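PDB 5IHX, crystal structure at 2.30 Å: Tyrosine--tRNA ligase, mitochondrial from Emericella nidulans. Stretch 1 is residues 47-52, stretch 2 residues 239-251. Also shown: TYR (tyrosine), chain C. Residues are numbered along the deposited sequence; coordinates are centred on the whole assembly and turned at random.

Stretch 1 (47-52) IHDVVG
Stretch 2, residues 239-251: GSDQYGNILFGVG

Residues 47-52 form a loop with a short strand at V50 and V51. They run past a helix built from residues 243-251, and the two pack mainly through apolar side chains. No direct hydrogen bond joins them. Together they bury 334 Å². V51 covers the most surface, followed by Y243.

V50 and V51 have phi/psi of -97/124 and -81/83; H48, before them, is at -94/-69. In the second stretch, residues 240-242 form a 3-10 segment, with Q242 N bonded to G239 O at 3.0 Å. Q242 is the N-cap residue. The helix then follows with i to i+4 bonds, such as I246 N to Q242 O at 2.9 Å and L247 N to Y243 O at 2.8 Å. The last, G251 N to L247 O at 3.4 Å, is weak; the helix continues past 251. The two chains advance in the same sense: H48 CA lies 7.0 Å from S240 CA, and V51 CA lies 5.9 Å from L247 CA.

V51 is buried. Its CA-to-CB bond points toward the helix and its chi1 is t (-177°). V51 CG2 lies 3.6 Å from I246 CG2 and 3.7 Å from Y243 CD2. V51 CG1 lies 3.5 Å from L247 CA, 3.9 Å from L247 CB and 4.1 Å from V250 CG2. A branched, compact side chain suits this site, because its two methyls reach four helix residues without a polar group to satisfy. The CA-to-CB bonds of I246 and V250 point toward the first stretch. I246 is m, t and V250 is t. The CA-to-CB bond of L247 points sideways, with chi1 t and chi2 p, and L247 offers its backbone and CB to V51.

The CA-to-CB bond of Y243 points sideways, but its chi1 of -172° (t) and chi2 of -87° bring the ring closer to the first stretch. D49 CB lies 3.9 Å from Y243 CD2. V50 O approaches the ring edge, near its plane, at 4.0 Å from Y243 CE2. The long aromatic side chain thus spans D49 to V51. The CA-to-CB bond of V50 points away (chi1 t); its contact with Y243 is through the carbonyl O.

The CA-to-CB bond of D49 points toward the second stretch, with chi1 m (-73°) and chi2 -29°. One water links the stretches here, donating to D49 OD2 at 3.2 Å and to S240 O at 2.9 Å. The carboxylate can therefore meet a backbone carbonyl indirectly, though both are acceptors. The CA-to-CB bond of H48 also points toward the second stretch, with chi1 t and chi2 55°. H48 CD2 lies 4.3 Å from CB of S240, whose chi1 is p.

G52 follows the strand at phi/psi 131/-155, where a CB would jam against the preceding carbonyl O.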

# COMPACT_ATOMS: atom_id res chain seq x y z
N ILE A 47 28.70 -14.97 10.14
CA ILE A 47 27.81 -14.07 10.88
C ILE A 47 28.50 -12.75 11.19
O ILE A 47 29.55 -12.72 11.83
CB ILE A 47 27.33 -14.70 12.20
CG1 ILE A 47 26.66 -16.05 11.93
CG2 ILE A 47 26.38 -13.74 12.93
CD1 ILE A 47 26.07 -16.72 13.16
N HIS A 48 27.89 -11.65 10.73
CA HIS A 48 28.38 -10.31 11.03
C HIS A 48 27.66 -9.77 12.26
O HIS A 48 28.25 -9.61 13.33
CB HIS A 48 28.19 -9.38 9.84
CG HIS A 48 28.65 -7.98 10.09
ND1 HIS A 48 29.93 -7.69 10.50
CD2 HIS A 48 28.01 -6.79 9.99
CE1 HIS A 48 30.06 -6.38 10.64
NE2 HIS A 48 28.91 -5.82 10.34
N ASP A 49 26.37 -9.48 12.10
CA ASP A 49 25.51 -9.04 13.20
C ASP A 49 24.31 -9.96 13.37
O ASP A 49 23.76 -10.45 12.38
CB ASP A 49 25.02 -7.61 12.98
CG ASP A 49 26.11 -6.57 13.18
OD1 ASP A 49 27.04 -6.82 13.98
OD2 ASP A 49 26.03 -5.50 12.54
N VAL A 50 23.91 -10.18 14.61
CA VAL A 50 22.67 -10.88 14.91
C VAL A 50 21.59 -9.84 15.18
O VAL A 50 21.75 -8.97 16.04
CB VAL A 50 22.81 -11.82 16.13
CG1 VAL A 50 21.46 -12.42 16.51
CG2 VAL A 50 23.83 -12.91 15.84
N VAL A 51 20.50 -9.93 14.43
CA VAL A 51 19.35 -9.06 14.64
C VAL A 51 18.55 -9.60 15.81
O VAL A 51 17.56 -10.31 15.63
CB VAL A 51 18.48 -8.95 13.39
CG1 VAL A 51 17.34 -7.97 13.62
CG2 VAL A 51 19.32 -8.51 12.20
N GLY A 52 18.99 -9.27 17.02
CA GLY A 52 18.45 -9.83 18.24
C GLY A 52 19.59 -10.30 19.11
O GLY A 52 20.71 -9.82 18.99
N GLY A 239 22.26 -9.69 3.67
CA GLY A 239 23.53 -8.98 3.63
C GLY A 239 23.65 -8.01 4.78
O GLY A 239 22.67 -7.73 5.48
N SER A 240 24.86 -7.48 4.99
CA SER A 240 25.13 -6.55 6.08
C SER A 240 24.19 -5.34 6.10
O SER A 240 23.78 -4.89 7.17
CB SER A 240 26.58 -6.07 5.99
OG SER A 240 26.86 -5.57 4.70
N ASP A 241 23.85 -4.83 4.93
CA ASP A 241 23.03 -3.62 4.84
C ASP A 241 21.55 -3.89 5.09
O ASP A 241 20.73 -2.97 5.03
CB ASP A 241 23.19 -2.97 3.46
CG ASP A 241 22.60 -3.80 2.35
OD1 ASP A 241 22.61 -5.04 2.46
OD2 ASP A 241 22.11 -3.21 1.36
N GLN A 242 21.20 -5.14 5.39
CA GLN A 242 19.81 -5.53 5.59
C GLN A 242 19.42 -5.56 7.07
O GLN A 242 18.32 -5.99 7.41
CB GLN A 242 19.54 -6.89 4.95
CG GLN A 242 19.55 -6.87 3.43
CD GLN A 242 18.45 -6.00 2.87
OE1 GLN A 242 17.27 -6.20 3.17
NE2 GLN A 242 18.82 -5.01 2.06
N TYR A 243 20.33 -5.12 7.93
CA TYR A 243 20.06 -5.11 9.37
C TYR A 243 18.76 -4.39 9.68
O TYR A 243 17.91 -4.91 10.40
CB TYR A 243 21.22 -4.46 10.14
CG TYR A 243 21.08 -4.61 11.63
CD1 TYR A 243 20.36 -3.68 12.38
CD2 TYR A 243 21.67 -5.67 12.30
CE1 TYR A 243 20.22 -3.81 13.74
CE2 TYR A 243 21.54 -5.81 13.67
CZ TYR A 243 20.82 -4.88 14.39
OH TYR A 243 20.69 -5.01 15.75
N GLY A 244 18.61 -3.18 9.14
CA GLY A 244 17.43 -2.37 9.36
C GLY A 244 16.14 -3.06 8.96
O GLY A 244 15.19 -3.10 9.75
N ASN A 245 16.09 -3.60 7.75
CA ASN A 245 14.90 -4.29 7.26
C ASN A 245 14.57 -5.53 8.09
O ASN A 245 13.40 -5.80 8.37
CB ASN A 245 15.05 -4.69 5.79
CG ASN A 245 15.07 -3.48 4.86
OD1 ASN A 245 14.50 -2.44 5.17
ND2 ASN A 245 15.70 -3.64 3.71
N ILE A 246 15.60 -6.28 8.48
CA ILE A 246 15.38 -7.49 9.26
C ILE A 246 14.91 -7.12 10.67
O ILE A 246 14.04 -7.78 11.23
CB ILE A 246 16.66 -8.35 9.33
CG1 ILE A 246 17.01 -8.85 7.92
CG2 ILE A 246 16.47 -9.54 10.27
CD1 ILE A 246 18.33 -9.61 7.83
N LEU A 247 15.49 -6.06 11.24
CA LEU A 247 15.07 -5.57 12.55
C LEU A 247 13.59 -5.18 12.52
O LEU A 247 12.81 -5.59 13.39
CB LEU A 247 15.93 -4.39 12.99
CG LEU A 247 15.54 -3.72 14.32
CD1 LEU A 247 15.68 -4.67 15.50
CD2 LEU A 247 16.38 -2.48 14.54
N PHE A 248 13.22 -4.39 11.53
CA PHE A 248 11.83 -4.00 11.34
C PHE A 248 10.97 -5.25 11.18
O PHE A 248 9.86 -5.32 11.71
CB PHE A 248 11.68 -3.10 10.11
CG PHE A 248 10.27 -2.63 9.87
CD1 PHE A 248 9.84 -1.42 10.38
CD2 PHE A 248 9.38 -3.41 9.15
CE1 PHE A 248 8.54 -0.99 10.16
CE2 PHE A 248 8.09 -2.99 8.94
CZ PHE A 248 7.67 -1.77 9.44
N GLY A 249 11.49 -6.23 10.45
CA GLY A 249 10.77 -7.46 10.18
C GLY A 249 10.46 -8.26 11.43
O GLY A 249 9.37 -8.80 11.57
N VAL A 250 11.43 -8.34 12.34
CA VAL A 250 11.24 -9.07 13.59
C VAL A 250 10.04 -8.51 14.35
O VAL A 250 9.16 -9.26 14.77
CB VAL A 250 12.50 -9.02 14.48
CG1 VAL A 250 12.21 -9.57 15.88
CG2 VAL A 250 13.64 -9.79 13.84
N GLY A 251 10.02 -7.20 14.52
CA GLY A 251 8.92 -6.53 15.20
C GLY A 251 7.61 -6.72 14.46
O GLY A 251 6.58 -7.02 15.07
N TYR C . 15.46 -6.40 0.28
CA TYR C . 16.54 -7.39 -0.02
C TYR C . 17.63 -6.76 -0.88
O TYR C . 18.79 -7.18 -0.83
CB TYR C . 15.96 -8.62 -0.72
CG TYR C . 14.75 -9.19 -0.03
CD1 TYR C . 14.86 -9.77 1.23
CD2 TYR C . 13.50 -9.16 -0.63
CE1 TYR C . 13.76 -10.30 1.87
CE2 TYR C . 12.39 -9.68 0.00
CZ TYR C . 12.53 -10.26 1.25
OH TYR C . 11.43 -10.78 1.88
OXT TYR C . 17.37 -5.83 -1.64
O HOH W 1 24.74 -6.00 9.71